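Local coordinates for OHCU decarboxylase (Arabidopsis thaliana, PDB 2Q37), which catalyses, through this N-terminal domain, the stereoselective decarboxylation of OHCU to (S)-allantoin, the last step of uric acid degradation, at residues Leu122-Lys125 and Phe129-Ile132; Glu73-His78 and Val157-Ala162; Ile61-Val66 and Glu165-Thr170; Phe131-Ser136 and Leu144-Glu149. All blocks are in the same frame, centred on the assembly; numbering follows the deposited sequence.

All four contacts are largely buried, and all lie in the helical OHCU decarboxylase domain around one bound (S)-allantoin. Contacts 1 and 4 share Phe-131 and Ile-132, with the loop after helix 110-127 set against that helix in the first and against helix 140-150 in the second. Contacts 2 and 3 share helix 155-178, which packs there on helices 68-76 and 51-64, and both also reach the second subunit. Contact 1 joins aromatic rings to a water bridge. Contacts 2 and 3 are apolar between their segments, but Gln-166 of contact 3 bonds to His-78 of contact 2. Contact 4 splits its roles, side chains facing a helix and backbone facing the ligand.

Contact 1: Leu122-Lys125 and Phe129-Ile132; sequences LYKK and FIFI. With 3AL (1-[(4S)-2,5-dioxoimidazolidin-4-yl]urea), chain B.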
# COMPACT_ATOMS: atom_id res chain seq x y z
N LEU A 122 7.08 15.07 -9.12
CA LEU A 122 7.19 15.30 -7.67
C LEU A 122 6.30 14.34 -6.88
O LEU A 122 6.71 13.83 -5.85
CB LEU A 122 6.77 16.72 -7.30
CG LEU A 122 7.41 17.92 -7.97
CD1 LEU A 122 6.97 19.17 -7.20
CD2 LEU A 122 8.93 17.80 -7.98
N TYR A 123 5.09 14.11 -7.37
CA TYR A 123 4.14 13.24 -6.70
C TYR A 123 4.57 11.78 -6.70
O TYR A 123 4.42 11.08 -5.70
CB TYR A 123 2.76 13.42 -7.37
CG TYR A 123 1.62 12.63 -6.77
CD1 TYR A 123 1.52 11.25 -6.98
CD2 TYR A 123 0.63 13.26 -6.03
CE1 TYR A 123 0.45 10.51 -6.45
CE2 TYR A 123 -0.45 12.53 -5.50
CZ TYR A 123 -0.52 11.16 -5.72
OH TYR A 123 -1.55 10.44 -5.20
N LYS A 124 5.13 11.33 -7.82
CA LYS A 124 5.59 9.95 -7.96
C LYS A 124 6.73 9.69 -7.00
O LYS A 124 6.83 8.62 -6.40
CB LYS A 124 6.04 9.69 -9.39
CG LYS A 124 5.83 8.27 -9.86
CD LYS A 124 6.80 7.31 -9.22
CE LYS A 124 6.66 5.92 -9.82
NZ LYS A 124 6.54 5.96 -11.31
N LYS A 125 7.60 10.68 -6.86
CA LYS A 125 8.74 10.57 -5.96
C LYS A 125 8.21 10.41 -4.53
O LYS A 125 8.61 9.50 -3.80
CB LYS A 125 9.63 11.82 -6.05
CG LYS A 125 10.82 11.78 -5.08
CD LYS A 125 11.68 13.06 -5.05
CE LYS A 125 12.89 12.89 -4.10
NZ LYS A 125 13.78 14.09 -3.93
N PHE A 129 3.59 6.00 -6.57
CA PHE A 129 2.74 5.64 -7.70
C PHE A 129 2.33 6.98 -8.31
O PHE A 129 2.50 8.02 -7.67
CB PHE A 129 1.53 4.81 -7.25
CG PHE A 129 0.87 5.31 -5.99
CD1 PHE A 129 -0.01 6.40 -6.03
CD2 PHE A 129 1.14 4.70 -4.76
CE1 PHE A 129 -0.62 6.88 -4.86
CE2 PHE A 129 0.53 5.17 -3.57
CZ PHE A 129 -0.35 6.26 -3.62
N ILE A 130 1.82 6.97 -9.53
CA ILE A 130 1.43 8.23 -10.17
C ILE A 130 0.14 8.81 -9.58
O ILE A 130 -0.58 8.14 -8.85
CB ILE A 130 1.24 8.07 -11.71
CG1 ILE A 130 0.14 7.06 -12.02
CG2 ILE A 130 2.53 7.59 -12.35
CD1 ILE A 130 -0.30 7.11 -13.46
N PHE A 131 -0.13 10.07 -9.91
CA PHE A 131 -1.33 10.75 -9.46
C PHE A 131 -2.56 10.17 -10.20
O PHE A 131 -2.66 10.26 -11.44
CB PHE A 131 -1.18 12.25 -9.72
CG PHE A 131 -2.41 13.04 -9.41
CD1 PHE A 131 -2.86 13.17 -8.09
CD2 PHE A 131 -3.11 13.70 -10.42
CE1 PHE A 131 -4.01 13.94 -7.80
CE2 PHE A 131 -4.26 14.47 -10.14
CZ PHE A 131 -4.70 14.59 -8.83
N ILE A 132 -3.49 9.59 -9.45
CA ILE A 132 -4.71 8.97 -10.01
C ILE A 132 -5.96 9.77 -9.66
O ILE A 132 -6.21 10.08 -8.50
CB ILE A 132 -4.91 7.54 -9.47
CG1 ILE A 132 -3.65 6.70 -9.74
CG2 ILE A 132 -6.14 6.88 -10.15
CD1 ILE A 132 -3.35 6.49 -11.23
C4 3AL B . -6.45 8.08 -15.42
C5 3AL B . -6.80 7.59 -16.74
O5 3AL B . -6.23 6.95 -17.58
N7 3AL B . -8.12 7.98 -17.06
C8 3AL B . -8.57 8.71 -15.96
O8 3AL B . -9.69 9.20 -15.91
N9 3AL B . -7.59 8.79 -14.97
N3 3AL B . -5.19 8.81 -15.44
C2 3AL B . -4.72 9.34 -14.14
N1 3AL B . -3.67 9.93 -14.16
O2 3AL B . -5.45 9.12 -13.06
O HOH W 1 -2.80 8.68 -7.16
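Tyr-123 OH is gripped from several directions: a water donates to it over 2.9 Å, Glu-158 of helix 155-178 shares a hydrogen bond with it, and Arg-150 adds a weak one. That water also donates to Ile-130 O at 2.8 Å and accepts from Ile-132 N, so it bridges the helix residue to the backbone beyond. Within the helical OHCU decarboxylase fold, the irregular segment 129-132 turns back beside the end of helix 110-127 on its way to the allantoin pocket. With CG anti to the backbone N (chi1 -178°), Tyr-123 sends its ring across to that segment. Phe-131 CB sits over the ring face, 3.9 Å from the centroid, in a CH-pi contact, and the Phe-131 ring turns its edge to the tyrosine face in a T-shaped pair with planes at 74°. A tyrosine suits this place because it offers a broad apolar face and a polar tip together. A phenylalanine here is likely to cost the water one of its three partners and Glu-158 its hydroxyl mate, leaving that carboxylate to its salt bridge with Arg-150. Lys-124, on the exposed side, uses only its aliphatic stem, CG lying 4.2 Å from Ile-130 CG2. At the tyrosine edge, in the ring plane, Phe-129 O stands 3.4 Å from Tyr-123 CD1.

Contact 2: Glu73-His78 and Val157-Ala162; sequences EAFSAH and VELEIA. With 3AL (1-[(4S)-2,5-dioxoimidazolidin-4-yl]urea), chain B.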
# COMPACT_ATOMS: atom_id res chain seq x y z
N GLU A 73 -0.60 -2.13 -9.25
CA GLU A 73 -0.47 -2.57 -10.62
C GLU A 73 -1.48 -1.80 -11.46
O GLU A 73 -1.13 -1.28 -12.54
CB GLU A 73 -0.74 -4.08 -10.75
CG GLU A 73 -0.59 -4.61 -12.17
CD GLU A 73 -0.73 -6.13 -12.29
OE1 GLU A 73 -1.71 -6.70 -11.74
OE2 GLU A 73 0.13 -6.75 -12.96
N ALA A 74 -2.71 -1.70 -10.96
CA ALA A 74 -3.75 -1.01 -11.69
C ALA A 74 -3.49 0.47 -11.91
O ALA A 74 -3.85 1.00 -12.96
CB ALA A 74 -5.09 -1.22 -11.00
N PHE A 75 -2.85 1.15 -10.94
CA PHE A 75 -2.59 2.58 -11.07
C PHE A 75 -1.59 2.80 -12.20
O PHE A 75 -1.75 3.71 -13.05
CB PHE A 75 -2.00 3.19 -9.79
CG PHE A 75 -2.83 3.00 -8.56
CD1 PHE A 75 -4.22 2.85 -8.63
CD2 PHE A 75 -2.23 3.03 -7.29
CE1 PHE A 75 -4.99 2.73 -7.46
CE2 PHE A 75 -2.99 2.92 -6.13
CZ PHE A 75 -4.37 2.77 -6.20
N SER A 76 -0.55 1.98 -12.20
CA SER A 76 0.51 2.07 -13.19
C SER A 76 -0.01 1.94 -14.63
O SER A 76 0.60 2.48 -15.55
CB SER A 76 1.55 0.98 -12.94
OG SER A 76 1.04 -0.30 -13.27
N ALA A 77 -1.12 1.24 -14.82
CA ALA A 77 -1.66 1.05 -16.16
C ALA A 77 -2.16 2.33 -16.84
O ALA A 77 -2.46 2.33 -18.04
CB ALA A 77 -2.77 0.03 -16.13
N HIS A 78 -2.25 3.41 -16.08
CA HIS A 78 -2.77 4.65 -16.66
C HIS A 78 -1.73 5.65 -17.07
O HIS A 78 -0.60 5.64 -16.58
CB HIS A 78 -3.68 5.40 -15.68
CG HIS A 78 -4.86 4.61 -15.20
ND1 HIS A 78 -5.99 4.43 -15.96
CD2 HIS A 78 -5.11 4.03 -14.00
CE1 HIS A 78 -6.89 3.77 -15.25
NE2 HIS A 78 -6.38 3.51 -14.06
N VAL A 157 -2.95 7.72 3.11
CA VAL A 157 -4.23 8.30 2.71
C VAL A 157 -4.28 8.52 1.21
O VAL A 157 -5.34 8.35 0.59
CB VAL A 157 -4.55 9.65 3.43
CG1 VAL A 157 -4.60 9.45 4.94
CG2 VAL A 157 -3.54 10.68 3.07
N GLU A 158 -3.16 8.90 0.61
CA GLU A 158 -3.16 9.07 -0.83
C GLU A 158 -3.48 7.71 -1.49
O GLU A 158 -4.11 7.66 -2.54
CB GLU A 158 -1.82 9.60 -1.34
CG GLU A 158 -1.84 11.10 -1.55
CD GLU A 158 -3.09 11.56 -2.30
OE1 GLU A 158 -3.20 11.34 -3.53
OE2 GLU A 158 -3.98 12.12 -1.64
N LEU A 159 -3.06 6.63 -0.85
CA LEU A 159 -3.30 5.30 -1.37
C LEU A 159 -4.80 4.96 -1.34
O LEU A 159 -5.27 4.19 -2.17
CB LEU A 159 -2.50 4.29 -0.54
CG LEU A 159 -2.29 2.84 -0.98
CD1 LEU A 159 -3.18 1.97 -0.18
CD2 LEU A 159 -2.51 2.67 -2.50
N GLU A 160 -5.55 5.54 -0.40
CA GLU A 160 -6.98 5.25 -0.34
C GLU A 160 -7.75 6.04 -1.37
O GLU A 160 -8.67 5.52 -2.00
CB GLU A 160 -7.57 5.58 1.03
CG GLU A 160 -7.43 4.50 2.05
CD GLU A 160 -8.46 4.65 3.16
OE1 GLU A 160 -8.65 5.80 3.63
OE2 GLU A 160 -9.09 3.62 3.54
N ILE A 161 -7.37 7.30 -1.51
CA ILE A 161 -7.99 8.20 -2.46
C ILE A 161 -7.75 7.69 -3.89
O ILE A 161 -8.67 7.64 -4.70
CB ILE A 161 -7.42 9.64 -2.29
CG1 ILE A 161 -7.81 10.18 -0.91
CG2 ILE A 161 -7.95 10.55 -3.38
CD1 ILE A 161 -7.17 11.54 -0.57
N ALA A 162 -6.52 7.29 -4.19
CA ALA A 162 -6.23 6.77 -5.51
C ALA A 162 -7.08 5.52 -5.78
O ALA A 162 -7.57 5.33 -6.90
CB ALA A 162 -4.75 6.43 -5.64
C4 3AL B . -6.45 8.08 -15.42
C5 3AL B . -6.80 7.59 -16.74
O5 3AL B . -6.23 6.95 -17.58
N7 3AL B . -8.12 7.98 -17.06
C8 3AL B . -8.57 8.71 -15.96
O8 3AL B . -9.69 9.20 -15.91
N9 3AL B . -7.59 8.79 -14.97
N3 3AL B . -5.19 8.81 -15.44
C2 3AL B . -4.72 9.34 -14.14
N1 3AL B . -3.67 9.93 -14.16
O2 3AL B . -5.45 9.12 -13.06
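Phe-75 reaches from helix 68-76 to Leu-159 and Ala-162 on helix 155-178, and its side chain can be followed outward. CB already leaves the backbone toward the other helix, and CG stands anti to the carbonyl carbon (chi1 -56°), which carries the far half of the ring into the interface. There CE1 comes 3.7 Å from Ala-162 O. Across the ring, at its opposite edge, CE2 meets Leu-159 CD2 at 3.7 Å, the methyl lying in the ring plane. The tip, CZ, touches Ala-162 CB at 3.7 Å. This methyl sits over the ring face, 4.1 Å from the centroid and 26° off the normal, a CH-pi contact. Alanine suits the spot because its small side chain lets the ring lie close to the helix backbone, while leucine is long enough to arrive at the rim. Cutting the ring back to an alanine here is likely to open a gap between the two helices, Ala-162 CB losing the face above which it sits and Leu-159 CD2 the edge it meets. The same ring also meets that of Phe-129, and Leu-159 packs on Ile-156 of the second subunit. Farther along the chain, His-78 N bonds to Phe-75 O at 3.1 Å. The imidazole ND1 makes a weak hydrogen bond of 3.0 Å to 3AL O5, bent to 126°, while NE2 is held by Gln-166 OE1. The arrangement thus borders the decarboxylase active site, where helix 68-76, packed on helix 155-178 through Phe-75, leads to the proton donor His-78.

Contact 3: Ile61-Val66 and Glu165-Thr170; sequences IWFNQV and EQMKIT. With 3AL (1-[(4S)-2,5-dioxoimidazolidin-4-yl]urea), chain B.
Trp-62 and the selenomethionine Met-167 bury the largest areas here, with Gln-166 third. The indole of Trp-62 and the chain of Met-167 run alongside each other, pointing opposite ways. The selenium lies obliquely to the five-membered ring, 4.2 Å from its centroid, in a Met-aromatic contact, and SE is 3.7 Å from Trp-62 CB. The flexible methionine chain, present here as selenomethionine, suits this spot, since bends at chi2 and chi3 let it follow the tryptophan. The other end of the indole meets Gln-166, whose CG lies against Trp-62 CZ2. Gln-166 bends at chi2 (67°), and its amide plane stands 46° from the indole. Its OE1 is bonded to NE2 of the catalytic His-78, so the tryptophan packs against the stem of a residue that, through this bond, probably orients the catalytic imidazole. Phe-63 adds CE2 at 3.9 Å from Met-167 CG, while Trp-62 CD1 lies over the centre of the Phe-63 ring. Helix 51-64 is thereby laid against helix 155-178, to which Trp-62 NE1 also bonds through Ala-163 O. Helix 68-76 adjoins through Trp-71, stacked on Trp-62, and Arg-154 of the second subunit bonds to Phe-63 O.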
# COMPACT_ATOMS: atom_id res chain seq x y z
N ILE A 61 -14.96 -6.58 -4.59
CA ILE A 61 -13.72 -7.25 -4.90
C ILE A 61 -12.56 -6.24 -4.81
O ILE A 61 -11.51 -6.52 -4.22
CB ILE A 61 -13.77 -7.83 -6.31
CG1 ILE A 61 -14.77 -8.99 -6.34
CG2 ILE A 61 -12.37 -8.28 -6.75
CD1 ILE A 61 -15.01 -9.55 -7.73
N TRP A 62 -12.76 -5.07 -5.38
CA TRP A 62 -11.74 -4.03 -5.40
C TRP A 62 -11.36 -3.53 -4.01
O TRP A 62 -10.18 -3.44 -3.68
CB TRP A 62 -12.21 -2.87 -6.28
CG TRP A 62 -11.26 -1.73 -6.32
CD1 TRP A 62 -11.41 -0.52 -5.69
CD2 TRP A 62 -10.00 -1.70 -6.98
NE1 TRP A 62 -10.31 0.26 -5.92
CE2 TRP A 62 -9.42 -0.44 -6.70
CE3 TRP A 62 -9.29 -2.61 -7.77
CZ2 TRP A 62 -8.16 -0.06 -7.20
CZ3 TRP A 62 -8.04 -2.24 -8.27
CH2 TRP A 62 -7.49 -0.97 -7.98
N PHE A 63 -12.37 -3.24 -3.19
CA PHE A 63 -12.14 -2.74 -1.84
C PHE A 63 -11.87 -3.79 -0.76
O PHE A 63 -11.28 -3.47 0.27
CB PHE A 63 -13.31 -1.87 -1.40
CG PHE A 63 -13.37 -0.53 -2.08
CD1 PHE A 63 -12.32 0.38 -1.93
CD2 PHE A 63 -14.45 -0.19 -2.89
CE1 PHE A 63 -12.36 1.61 -2.59
CE2 PHE A 63 -14.50 1.04 -3.56
CZ PHE A 63 -13.45 1.95 -3.41
N ASN A 64 -12.26 -5.04 -0.97
CA ASN A 64 -12.04 -6.04 0.06
C ASN A 64 -11.31 -7.32 -0.34
O ASN A 64 -10.98 -8.13 0.53
CB ASN A 64 -13.37 -6.42 0.71
CG ASN A 64 -14.23 -5.22 1.02
OD1 ASN A 64 -13.79 -4.29 1.69
ND2 ASN A 64 -15.46 -5.23 0.53
N GLN A 65 -11.05 -7.53 -1.63
CA GLN A 65 -10.38 -8.76 -2.04
C GLN A 65 -8.99 -8.62 -2.65
O GLN A 65 -8.09 -9.39 -2.33
CB GLN A 65 -11.27 -9.56 -2.99
CG GLN A 65 -12.56 -10.04 -2.35
CD GLN A 65 -12.35 -10.53 -0.92
OE1 GLN A 65 -11.52 -11.42 -0.66
NE2 GLN A 65 -13.10 -9.96 0.01
N VAL A 66 -8.81 -7.65 -3.52
CA VAL A 66 -7.51 -7.47 -4.12
C VAL A 66 -6.60 -6.78 -3.09
O VAL A 66 -7.07 -5.95 -2.30
CB VAL A 66 -7.64 -6.64 -5.40
CG1 VAL A 66 -8.53 -7.39 -6.41
CG2 VAL A 66 -8.23 -5.26 -5.08
N GLU A 165 -10.51 6.78 -6.64
CA GLU A 165 -10.51 7.41 -7.95
C GLU A 165 -10.46 6.31 -9.04
O GLU A 165 -11.18 6.37 -10.04
CB GLU A 165 -9.31 8.33 -8.08
CG GLU A 165 -9.43 9.59 -7.27
CD GLU A 165 -10.71 10.33 -7.59
OE1 GLU A 165 -10.92 10.63 -8.78
OE2 GLU A 165 -11.50 10.61 -6.66
N GLN A 166 -9.63 5.30 -8.82
CA GLN A 166 -9.48 4.18 -9.74
C GLN A 166 -10.80 3.45 -9.90
O GLN A 166 -11.17 3.04 -10.99
CB GLN A 166 -8.40 3.24 -9.20
CG GLN A 166 -8.36 1.86 -9.78
CD GLN A 166 -7.96 1.85 -11.24
OE1 GLN A 166 -7.00 2.52 -11.64
NE2 GLN A 166 -8.69 1.09 -12.05
N MSE A 167 -11.51 3.28 -8.79
CA MSE A 167 -12.78 2.58 -8.84
C MSE A 167 -13.79 3.39 -9.62
O MSE A 167 -14.60 2.82 -10.36
CB MSE A 167 -13.30 2.31 -7.44
CG MSE A 167 -14.55 1.44 -7.41
SE MSE A 167 -14.26 -0.35 -8.13
CE MSE A 167 -15.45 -0.26 -9.70
N LYS A 168 -13.78 4.70 -9.46
CA LYS A 168 -14.71 5.53 -10.21
C LYS A 168 -14.46 5.38 -11.72
O LYS A 168 -15.39 5.27 -12.51
CB LYS A 168 -14.60 7.00 -9.80
CG LYS A 168 -15.08 7.32 -8.39
CD LYS A 168 -15.24 8.82 -8.21
CE LYS A 168 -14.46 9.32 -7.01
NZ LYS A 168 -14.55 10.81 -6.89
N ILE A 169 -13.18 5.37 -12.11
CA ILE A 169 -12.79 5.24 -13.51
C ILE A 169 -13.31 3.92 -14.06
O ILE A 169 -13.83 3.85 -15.18
CB ILE A 169 -11.26 5.24 -13.65
CG1 ILE A 169 -10.71 6.63 -13.33
CG2 ILE A 169 -10.87 4.79 -15.06
CD1 ILE A 169 -9.20 6.68 -13.16
N THR A 170 -13.15 2.88 -13.25
CA THR A 170 -13.56 1.55 -13.60
C THR A 170 -15.07 1.51 -13.77
O THR A 170 -15.54 0.95 -14.75
CB THR A 170 -13.08 0.56 -12.53
OG1 THR A 170 -11.67 0.36 -12.69
CG2 THR A 170 -13.79 -0.77 -12.64
C4 3AL B . -6.45 8.08 -15.42
C5 3AL B . -6.80 7.59 -16.74
O5 3AL B . -6.23 6.95 -17.58
N7 3AL B . -8.12 7.98 -17.06
C8 3AL B . -8.57 8.71 -15.96
O8 3AL B . -9.69 9.20 -15.91
N9 3AL B . -7.59 8.79 -14.97
N3 3AL B . -5.19 8.81 -15.44
C2 3AL B . -4.72 9.34 -14.14
N1 3AL B . -3.67 9.93 -14.16
O2 3AL B . -5.45 9.12 -13.06

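Contact 4: Phe131-Ser136 and Leu144-Glu149; sequences FIICAS and LHALKE. With 3AL (1-[(4S)-2,5-dioxoimidazolidin-4-yl]urea), chain B.
Phe-131 and Leu-147 bring the two backbones closest, CA to CA 6.9 Å, as the extended segment 131-136 passes helix 140-150; at Ile-133 and Ala-146 the CA separation has grown to 8.7 Å. Leu-147 covers one face of the Phe-131 ring: its CB stands over the ring centre, 3.7 Å from the centroid and 10° off the normal, in a CH-pi contact, and CD2 lies against the CB end of the phenylalanine. A branched leucine fits here because it can spread over the flat ring. Ile-133 is fully extended (chi2 -177°), which takes its CD1 to within 4.0 Å of Ala-146 CB, a methyl small enough to admit it. On the ligand side, segment 131-136 makes two bonds to the ureido group, 3AL N1 giving a hydrogen to Phe-131 O at 2.9 Å and 3AL O2 receiving one from Ile-133 N at 2.9 Å. It makes two more to the imidazolidine ring. 3AL N9 donates to Ile-133 O. 3AL O8 accepts from Ala-135 N over 3.1 Å, nearly straight (172°). All four use main-chain groups, and Glu-100 and Pro-79 also bond to the ligand. The segment is wedged between helices: helix 140-150 borders Phe-131 and Ile-133, helix 155-178 meets Ile-132 and Cys-134, and Tyr-123 of helix 110-127 touches Leu-147.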
# COMPACT_ATOMS: atom_id res chain seq x y z
N PHE A 131 -0.13 10.07 -9.91
CA PHE A 131 -1.33 10.75 -9.46
C PHE A 131 -2.56 10.17 -10.20
O PHE A 131 -2.66 10.26 -11.44
CB PHE A 131 -1.18 12.25 -9.72
CG PHE A 131 -2.41 13.04 -9.41
CD1 PHE A 131 -2.86 13.17 -8.09
CD2 PHE A 131 -3.11 13.70 -10.42
CE1 PHE A 131 -4.01 13.94 -7.80
CE2 PHE A 131 -4.26 14.47 -10.14
CZ PHE A 131 -4.70 14.59 -8.83
N ILE A 132 -3.49 9.59 -9.45
CA ILE A 132 -4.71 8.97 -10.01
C ILE A 132 -5.96 9.77 -9.66
O ILE A 132 -6.21 10.08 -8.50
CB ILE A 132 -4.91 7.54 -9.47
CG1 ILE A 132 -3.65 6.70 -9.74
CG2 ILE A 132 -6.14 6.88 -10.15
CD1 ILE A 132 -3.35 6.49 -11.23
N ILE A 133 -6.74 10.11 -10.67
CA ILE A 133 -7.95 10.87 -10.47
C ILE A 133 -8.84 10.59 -11.66
O ILE A 133 -8.34 10.50 -12.79
CB ILE A 133 -7.67 12.40 -10.43
CG1 ILE A 133 -8.88 13.16 -9.88
CG2 ILE A 133 -7.38 12.91 -11.84
CD1 ILE A 133 -8.72 14.72 -9.88
N CYS A 134 -10.13 10.43 -11.41
CA CYS A 134 -11.07 10.20 -12.49
C CYS A 134 -11.19 11.57 -13.17
O CYS A 134 -11.64 12.53 -12.56
CB CYS A 134 -12.42 9.75 -11.92
SG CYS A 134 -13.70 9.34 -13.15
N ALA A 135 -10.75 11.66 -14.42
CA ALA A 135 -10.82 12.90 -15.20
C ALA A 135 -12.12 12.80 -16.00
O ALA A 135 -12.64 11.70 -16.19
CB ALA A 135 -9.65 12.97 -16.14
N SER A 136 -12.67 13.91 -16.45
CA SER A 136 -13.92 13.77 -17.22
C SER A 136 -14.50 15.06 -17.70
O SER A 136 -14.57 15.33 -18.91
CB SER A 136 -14.98 13.04 -16.40
OG SER A 136 -15.31 11.82 -17.04
N LEU A 144 -4.62 19.84 -11.81
CA LEU A 144 -3.29 20.25 -11.34
C LEU A 144 -3.48 20.75 -9.89
O LEU A 144 -2.67 20.49 -9.00
CB LEU A 144 -2.76 21.37 -12.24
CG LEU A 144 -1.37 22.02 -12.08
CD1 LEU A 144 -1.41 23.01 -10.94
CD2 LEU A 144 -0.31 20.96 -11.84
N HIS A 145 -4.59 21.44 -9.66
CA HIS A 145 -4.91 21.96 -8.34
C HIS A 145 -5.23 20.83 -7.37
O HIS A 145 -4.85 20.88 -6.19
CB HIS A 145 -6.09 22.92 -8.44
CG HIS A 145 -6.58 23.40 -7.11
ND1 HIS A 145 -5.87 24.29 -6.33
CD2 HIS A 145 -7.68 23.07 -6.39
CE1 HIS A 145 -6.52 24.48 -5.19
NE2 HIS A 145 -7.62 23.75 -5.21
N ALA A 146 -5.96 19.81 -7.84
CA ALA A 146 -6.30 18.67 -6.99
C ALA A 146 -5.02 17.89 -6.66
O ALA A 146 -4.91 17.30 -5.57
CB ALA A 146 -7.30 17.76 -7.67
N LEU A 147 -4.07 17.89 -7.59
CA LEU A 147 -2.79 17.21 -7.39
C LEU A 147 -1.97 17.95 -6.31
O LEU A 147 -1.53 17.33 -5.35
CB LEU A 147 -2.02 17.13 -8.72
CG LEU A 147 -0.53 16.77 -8.89
CD1 LEU A 147 0.11 16.32 -7.60
CD2 LEU A 147 -0.42 15.70 -9.96
N LYS A 148 -1.78 19.26 -6.47
CA LYS A 148 -1.05 20.06 -5.49
C LYS A 148 -1.67 19.89 -4.11
O LYS A 148 -0.97 19.76 -3.10
CB LYS A 148 -1.08 21.54 -5.85
CG LYS A 148 -0.11 21.98 -6.91
CD LYS A 148 -0.31 23.45 -7.22
CE LYS A 148 0.63 23.91 -8.32
NZ LYS A 148 -0.00 25.01 -9.11
N GLU A 149 -3.00 19.91 -4.07
CA GLU A 149 -3.73 19.75 -2.83
C GLU A 149 -3.35 18.39 -2.23
O GLU A 149 -2.80 18.32 -1.13
CB GLU A 149 -5.24 19.79 -3.13
CG GLU A 149 -6.12 20.25 -1.99
CD GLU A 149 -6.24 21.77 -1.91
OE1 GLU A 149 -5.19 22.46 -1.89
OE2 GLU A 149 -7.39 22.28 -1.86
C4 3AL B . -6.45 8.08 -15.42
C5 3AL B . -6.80 7.59 -16.74
O5 3AL B . -6.23 6.95 -17.58
N7 3AL B . -8.12 7.98 -17.06
C8 3AL B . -8.57 8.71 -15.96
O8 3AL B . -9.69 9.20 -15.91
N9 3AL B . -7.59 8.79 -14.97
N3 3AL B . -5.19 8.81 -15.44
C2 3AL B . -4.72 9.34 -14.14
N1 3AL B . -3.67 9.93 -14.16
O2 3AL B . -5.45 9.12 -13.06